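Local coordinates for N-acetyltransferase family protein (PDB 3LNB) that probably transfers the acetyl group of acetyl-coenzyme A to arylamines, sulfamethoxazole among them, as an arylamine N-acetyltransferase, at residues Ile50-Leu59 and Leu106-Phe115. The protein carries 1 engineered substitution. Numbering follows the deposited sequence.
Sequences ITFNDLDEIL and LYYFLMDCGF. With FMT (formic acid), chain D.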
ATOM      1  N   ILE A  50      13.334 -10.673  12.229  1.00 18.73           N
ATOM      2  CA  ILE A  50      12.407 -10.913  11.140  1.00 18.41           C
ATOM      3  C   ILE A  50      13.090 -11.628   9.991  1.00 18.76           C
ATOM      4  O   ILE A  50      14.057 -11.117   9.426  1.00 19.73           O
ATOM      5  CB  ILE A  50      11.815  -9.600  10.608  1.00 18.04           C
ATOM      6  CG1 ILE A  50      11.012  -8.914  11.713  1.00 17.73           C
ATOM      7  CG2 ILE A  50      10.930  -9.883   9.402  1.00 15.34           C
ATOM      8  CD1 ILE A  50       9.899  -9.774  12.274  1.00 18.16           C
ATOM      9  N   THR A  51      12.587 -12.810   9.646  1.00 17.69           N
ATOM     10  CA  THR A  51      13.157 -13.574   8.551  1.00 18.46           C
ATOM     11  C   THR A  51      12.165 -13.606   7.395  1.00 17.96           C
ATOM     12  O   THR A  51      11.037 -13.114   7.513  1.00 17.23           O
ATOM     13  CB  THR A  51      13.483 -15.027   8.977  1.00 19.26           C
ATOM     14  OG1 THR A  51      12.274 -15.706   9.348  1.00 21.55           O
ATOM     15  CG2 THR A  51      14.455 -15.029  10.160  1.00 20.89           C
ATOM     16  N   PHE A  52      12.582 -14.191   6.282  1.00 17.03           N
ATOM     17  CA  PHE A  52      11.729 -14.274   5.108  1.00 17.87           C
ATOM     18  C   PHE A  52      10.338 -14.823   5.427  1.00 18.30           C
ATOM     19  O   PHE A  52       9.322 -14.263   5.000  1.00 16.80           O
ATOM     20  CB  PHE A  52      12.387 -15.148   4.045  1.00 18.78           C
ATOM     21  CG  PHE A  52      11.576 -15.278   2.789  1.00 18.97           C
ATOM     22  CD1 PHE A  52      11.507 -14.229   1.879  1.00 18.75           C
ATOM     23  CD2 PHE A  52      10.869 -16.443   2.524  1.00 20.29           C
ATOM     24  CE1 PHE A  52      10.742 -14.342   0.721  1.00 19.27           C
ATOM     25  CE2 PHE A  52      10.099 -16.568   1.368  1.00 19.80           C
ATOM     26  CZ  PHE A  52      10.035 -15.518   0.467  1.00 20.19           C
ATOM     27  N   ASN A  53      10.293 -15.915   6.180  1.00 18.52           N
ATOM     28  CA  ASN A  53       9.021 -16.525   6.526  1.00 20.76           C
ATOM     29  C   ASN A  53       8.135 -15.629   7.374  1.00 19.24           C
ATOM     30  O   ASN A  53       6.953 -15.900   7.509  1.00 19.75           O
ATOM     31  CB  ASN A  53       9.233 -17.874   7.231  1.00 23.90           C
ATOM     32  CG  ASN A  53       9.808 -18.941   6.302  1.00 26.52           C
ATOM     33  OD1 ASN A  53       9.789 -18.796   5.075  1.00 27.68           O
ATOM     34  ND2 ASN A  53      10.306 -20.027   6.884  1.00 27.97           N
ATOM     35  N   ASP A  54       8.696 -14.558   7.931  1.00 19.70           N
ATOM     36  CA  ASP A  54       7.928 -13.635   8.770  1.00 17.53           C
ATOM     37  C   ASP A  54       7.286 -12.485   7.996  1.00 18.10           C
ATOM     38  O   ASP A  54       6.562 -11.663   8.578  1.00 15.98           O
ATOM     39  CB  ASP A  54       8.821 -13.038   9.861  1.00 18.28           C
ATOM     40  CG  ASP A  54       9.317 -14.076  10.845  1.00 18.25           C
ATOM     41  OD1 ASP A  54       8.465 -14.753  11.454  1.00 17.64           O
ATOM     42  OD2 ASP A  54      10.552 -14.210  11.012  1.00 19.42           O
ATOM     43  N   LEU A  55       7.553 -12.424   6.694  1.00 16.44           N
ATOM     44  CA  LEU A  55       7.023 -11.351   5.861  1.00 16.74           C
ATOM     45  C   LEU A  55       5.501 -11.365   5.728  1.00 16.95           C
ATOM     46  O   LEU A  55       4.874 -10.311   5.616  1.00 15.57           O
ATOM     47  CB  LEU A  55       7.677 -11.387   4.475  1.00 15.30           C
ATOM     48  CG  LEU A  55       9.176 -11.064   4.466  1.00 17.02           C
ATOM     49  CD1 LEU A  55       9.762 -11.269   3.076  1.00 14.49           C
ATOM     50  CD2 LEU A  55       9.385  -9.639   4.934  1.00 17.61           C
ATOM     51  N   ASP A  56       4.918 -12.559   5.745  1.00 15.65           N
ATOM     52  CA  ASP A  56       3.479 -12.718   5.628  1.00 17.66           C
ATOM     53  C   ASP A  56       2.782 -12.045   6.801  1.00 16.81           C
ATOM     54  O   ASP A  56       1.793 -11.333   6.630  1.00 17.16           O
ATOM     55  CB  ASP A  56       3.153 -14.204   5.595  1.00 18.80           C
ATOM     56  CG  ASP A  56       3.971 -14.938   4.554  1.00 21.06           C
ATOM     57  OD1 ASP A  56       3.493 -15.086   3.412  1.00 20.88           O
ATOM     58  OD2 ASP A  56       5.114 -15.337   4.873  1.00 22.10           O
ATOM     59  N   GLU A  57       3.317 -12.280   7.993  1.00 17.59           N
ATOM     60  CA  GLU A  57       2.779 -11.700   9.210  1.00 17.73           C
ATOM     61  C   GLU A  57       2.897 -10.185   9.161  1.00 15.48           C
ATOM     62  O   GLU A  57       1.989  -9.475   9.581  1.00 15.63           O
ATOM     63  CB  GLU A  57       3.530 -12.251  10.423  1.00 17.88           C
ATOM     64  CG  GLU A  57       3.366 -11.439  11.684  1.00 21.45           C
ATOM     65  CD  GLU A  57       3.963 -12.124  12.893  1.00 24.43           C
ATOM     66  OE1 GLU A  57       5.091 -12.657  12.789  1.00 23.05           O
ATOM     67  OE2 GLU A  57       3.300 -12.126  13.951  1.00 26.89           O
ATOM     68  N   ILE A  58       4.018  -9.691   8.643  1.00 15.89           N
ATOM     69  CA  ILE A  58       4.224  -8.247   8.541  1.00 15.72           C
ATOM     70  C   ILE A  58       3.176  -7.640   7.616  1.00 14.24           C
ATOM     71  O   ILE A  58       2.499  -6.683   7.983  1.00 14.66           O
ATOM     72  CB  ILE A  58       5.626  -7.901   7.988  1.00 13.98           C
ATOM     73  CG1 ILE A  58       6.706  -8.406   8.943  1.00 14.72           C
ATOM     74  CG2 ILE A  58       5.763  -6.381   7.806  1.00 14.32           C
ATOM     75  CD1 ILE A  58       6.687  -7.730  10.288  1.00 16.24           C
ATOM     76  N   LEU A  59       3.043  -8.207   6.421  1.00 13.75           N
ATOM     77  CA  LEU A  59       2.080  -7.705   5.443  1.00 13.20           C
ATOM     78  C   LEU A  59       0.646  -7.787   5.943  1.00 12.33           C
ATOM     79  O   LEU A  59      -0.149  -6.878   5.720  1.00 11.27           O
ATOM     80  CB  LEU A  59       2.202  -8.481   4.128  1.00 12.47           C
ATOM     81  CG  LEU A  59       3.497  -8.294   3.337  1.00 13.65           C
ATOM     82  CD1 LEU A  59       3.538  -9.288   2.175  1.00 13.06           C
ATOM     83  CD2 LEU A  59       3.587  -6.852   2.838  1.00 13.53           C
ATOM     84  N   LEU A 106       7.873   0.503   4.944  1.00 13.04           N
ATOM     85  CA  LEU A 106       8.202  -0.916   4.971  1.00 13.23           C
ATOM     86  C   LEU A 106       9.617  -1.126   4.431  1.00 12.99           C
ATOM     87  O   LEU A 106      10.349  -1.988   4.912  1.00 13.43           O
ATOM     88  CB  LEU A 106       7.197  -1.717   4.137  1.00 12.92           C
ATOM     89  CG  LEU A 106       7.469  -3.222   4.015  1.00 14.10           C
ATOM     90  CD1 LEU A 106       7.553  -3.845   5.402  1.00 13.64           C
ATOM     91  CD2 LEU A 106       6.362  -3.883   3.210  1.00 14.63           C
ATOM     92  N   TYR A 107       9.995  -0.339   3.428  1.00 12.17           N
ATOM     93  CA  TYR A 107      11.331  -0.449   2.853  1.00 12.10           C
ATOM     94  C   TYR A 107      12.362  -0.219   3.957  1.00 13.21           C
ATOM     95  O   TYR A 107      13.246  -1.047   4.179  1.00 13.28           O
ATOM     96  CB  TYR A 107      11.538   0.588   1.743  1.00 11.82           C
ATOM     97  CG  TYR A 107      12.997   0.844   1.419  1.00 11.65           C
ATOM     98  CD1 TYR A 107      13.735  -0.056   0.645  1.00 10.97           C
ATOM     99  CD2 TYR A 107      13.659   1.953   1.947  1.00 12.88           C
ATOM    100  CE1 TYR A 107      15.103   0.140   0.412  1.00 11.88           C
ATOM    101  CE2 TYR A 107      15.023   2.162   1.721  1.00 12.78           C
ATOM    102  CZ  TYR A 107      15.740   1.249   0.957  1.00 12.61           C
ATOM    103  OH  TYR A 107      17.096   1.426   0.793  1.00 12.64           O
ATOM    104  N   TYR A 108      12.246   0.914   4.643  1.00 13.00           N
ATOM    105  CA  TYR A 108      13.174   1.237   5.715  1.00 15.28           C
ATOM    106  C   TYR A 108      13.193   0.135   6.764  1.00 14.64           C
ATOM    107  O   TYR A 108      14.260  -0.276   7.215  1.00 14.29           O
ATOM    108  CB  TYR A 108      12.806   2.572   6.373  1.00 13.80           C
ATOM    109  CG  TYR A 108      13.157   3.779   5.533  1.00 17.89           C
ATOM    110  CD1 TYR A 108      14.459   3.969   5.070  1.00 18.69           C
ATOM    111  CD2 TYR A 108      12.194   4.726   5.194  1.00 19.19           C
ATOM    112  CE1 TYR A 108      14.800   5.077   4.288  1.00 21.18           C
ATOM    113  CE2 TYR A 108      12.522   5.842   4.408  1.00 21.30           C
ATOM    114  CZ  TYR A 108      13.827   6.008   3.962  1.00 22.18           C
ATOM    115  OH  TYR A 108      14.172   7.109   3.203  1.00 23.27           O
ATOM    116  N   PHE A 109      12.013  -0.344   7.140  1.00 12.56           N
ATOM    117  CA  PHE A 109      11.923  -1.400   8.138  1.00 14.87           C
ATOM    118  C   PHE A 109      12.684  -2.645   7.688  1.00 14.30           C
ATOM    119  O   PHE A 109      13.507  -3.180   8.436  1.00 14.24           O
ATOM    120  CB  PHE A 109      10.463  -1.774   8.406  1.00 14.37           C
ATOM    121  CG  PHE A 109      10.299  -2.833   9.465  1.00 13.95           C
ATOM    122  CD1 PHE A 109      10.610  -2.560  10.791  1.00 12.92           C
ATOM    123  CD2 PHE A 109       9.861  -4.108   9.130  1.00 14.32           C
ATOM    124  CE1 PHE A 109      10.489  -3.546  11.772  1.00 15.00           C
ATOM    125  CE2 PHE A 109       9.736  -5.104  10.103  1.00 15.53           C
ATOM    126  CZ  PHE A 109      10.052  -4.821  11.425  1.00 14.69           C
ATOM    127  N   LEU A 110      12.413  -3.098   6.468  1.00 13.60           N
ATOM    128  CA  LEU A 110      13.076  -4.286   5.946  1.00 14.54           C
ATOM    129  C   LEU A 110      14.587  -4.098   5.807  1.00 15.05           C
ATOM    130  O   LEU A 110      15.346  -5.063   5.906  1.00 14.91           O
ATOM    131  CB  LEU A 110      12.460  -4.698   4.607  1.00 13.84           C
ATOM    132  CG  LEU A 110      10.997  -5.162   4.683  1.00 16.56           C
ATOM    133  CD1 LEU A 110      10.529  -5.632   3.306  1.00 15.56           C
ATOM    134  CD2 LEU A 110      10.866  -6.291   5.700  1.00 15.66           C
ATOM    135  N   MET A 111      15.024  -2.864   5.568  1.00 14.34           N
ATOM    136  CA  MET A 111      16.456  -2.602   5.467  1.00 14.95           C
ATOM    137  C   MET A 111      17.042  -2.792   6.867  1.00 15.05           C
ATOM    138  O   MET A 111      18.088  -3.417   7.030  1.00 15.24           O
ATOM    139  CB  MET A 111      16.729  -1.177   4.969  1.00 14.77           C
ATOM    140  CG  MET A 111      16.591  -0.973   3.452  1.00 17.11           C
ATOM    141  SD  MET A 111      17.844  -1.849   2.444  1.00 17.10           S
ATOM    142  CE  MET A 111      19.284  -0.802   2.724  1.00 15.35           C
ATOM    143  N   ASP A 112      16.363  -2.255   7.878  1.00 14.72           N
ATOM    144  CA  ASP A 112      16.830  -2.397   9.254  1.00 15.58           C
ATOM    145  C   ASP A 112      16.876  -3.868   9.644  1.00 15.96           C
ATOM    146  O   ASP A 112      17.718  -4.282  10.443  1.00 15.95           O
ATOM    147  CB  ASP A 112      15.918  -1.649  10.221  1.00 16.57           C
ATOM    148  CG  ASP A 112      16.204  -0.165  10.260  1.00 17.20           C
ATOM    149  OD1 ASP A 112      17.151   0.280   9.578  1.00 17.86           O
ATOM    150  OD2 ASP A 112      15.483   0.554  10.983  1.00 18.23           O
ATOM    151  N   CYS A 113      15.966  -4.652   9.073  1.00 15.83           N
ATOM    152  CA  CYS A 113      15.908  -6.075   9.348  1.00 17.02           C
ATOM    153  C   CYS A 113      16.947  -6.832   8.527  1.00 16.61           C
ATOM    154  O   CYS A 113      17.102  -8.039   8.677  1.00 17.43           O
ATOM    155  CB  CYS A 113      14.500  -6.614   9.070  1.00 16.77           C
ATOM    156  SG  CYS A 113      13.286  -6.123  10.324  1.00 17.75           S
ATOM    157  N   GLY A 114      17.650  -6.115   7.655  1.00 16.04           N
ATOM    158  CA  GLY A 114      18.698  -6.732   6.854  1.00 15.41           C
ATOM    159  C   GLY A 114      18.311  -7.449   5.572  1.00 15.80           C
ATOM    160  O   GLY A 114      19.034  -8.345   5.129  1.00 14.27           O
ATOM    161  N   PHE A 115      17.179  -7.088   4.974  1.00 13.67           N
ATOM    162  CA  PHE A 115      16.776  -7.725   3.724  1.00 13.31           C
ATOM    163  C   PHE A 115      17.390  -6.983   2.547  1.00 13.83           C
ATOM    164  O   PHE A 115      17.748  -5.809   2.661  1.00 12.22           O
ATOM    165  CB  PHE A 115      15.254  -7.724   3.549  1.00 13.11           C
ATOM    166  CG  PHE A 115      14.533  -8.702   4.433  1.00 14.45           C
ATOM    167  CD1 PHE A 115      14.138  -8.343   5.716  1.00 15.10           C
ATOM    168  CD2 PHE A 115      14.249  -9.985   3.978  1.00 14.55           C
ATOM    169  CE1 PHE A 115      13.467  -9.248   6.538  1.00 16.61           C
ATOM    170  CE2 PHE A 115      13.580 -10.902   4.790  1.00 16.97           C
ATOM    171  CZ  PHE A 115      13.187 -10.536   6.073  1.00 15.83           C
TER
HETATM  172  C   FMT D1003      16.241  -7.994  12.360  1.00 27.03           C
HETATM  173  O1  FMT D1003      16.059  -7.107  13.170  1.00 27.75           O
HETATM  174  O2  FMT D1003      15.224  -8.790  11.987  1.00 23.61           O
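Phe115 pushes its ring toward the backbone of Ile50, Thr51 and Phe52, joining the residues leading into helix 55-65 to the end of helix 99-112 in the helical N-terminal part of the arylamine N-acetyltransferase fold. The short helical pieces run nearly antiparallel, 151° between their directions, with axes 12.9 Å apart, so side chains fill the gap. At the ring's edge, Phe115 CZ comes within 3.5 Å of Thr51 C, while CD2 of Leu55 lies over one face, 4.1 Å from Phe115 CZ. A Schellman motif at Gly114, whose phi is positive, ends the helix and turns the chain into Phe115.

The apolar layer continues along both helices. Leu55 CD2 meets Leu110 CD2 at 3.7 Å, and further on Ile58 straddles two partners: its CG2 branch packs on Leu106 CD1, its CD1 end on Phe109 CE2. Leu143 of strand 131-145 touches Leu55 and Phe115, whereas Phe109 stacks on Phe39 of helix 34-42.

Asp54 OD2 ties Thr51 down with two hydrogen bonds, accepting from Thr51 N through its anti lone pair and from Thr51 OG1 above the carboxylate plane. Separately, a formic acid, probably from the crystallisation liquor, accepts a nearly straight hydrogen bond from Ile50 N, 2.7 Å from Ile50 N to formic acid O2.

A last apolar contact joins Ile50 to Cys113: chi1 of -63° turns Ile50 CG1 beside its backbone N, where it borders the sulfur, and Ile50 CB lies 3.8 Å from Cys113 SG.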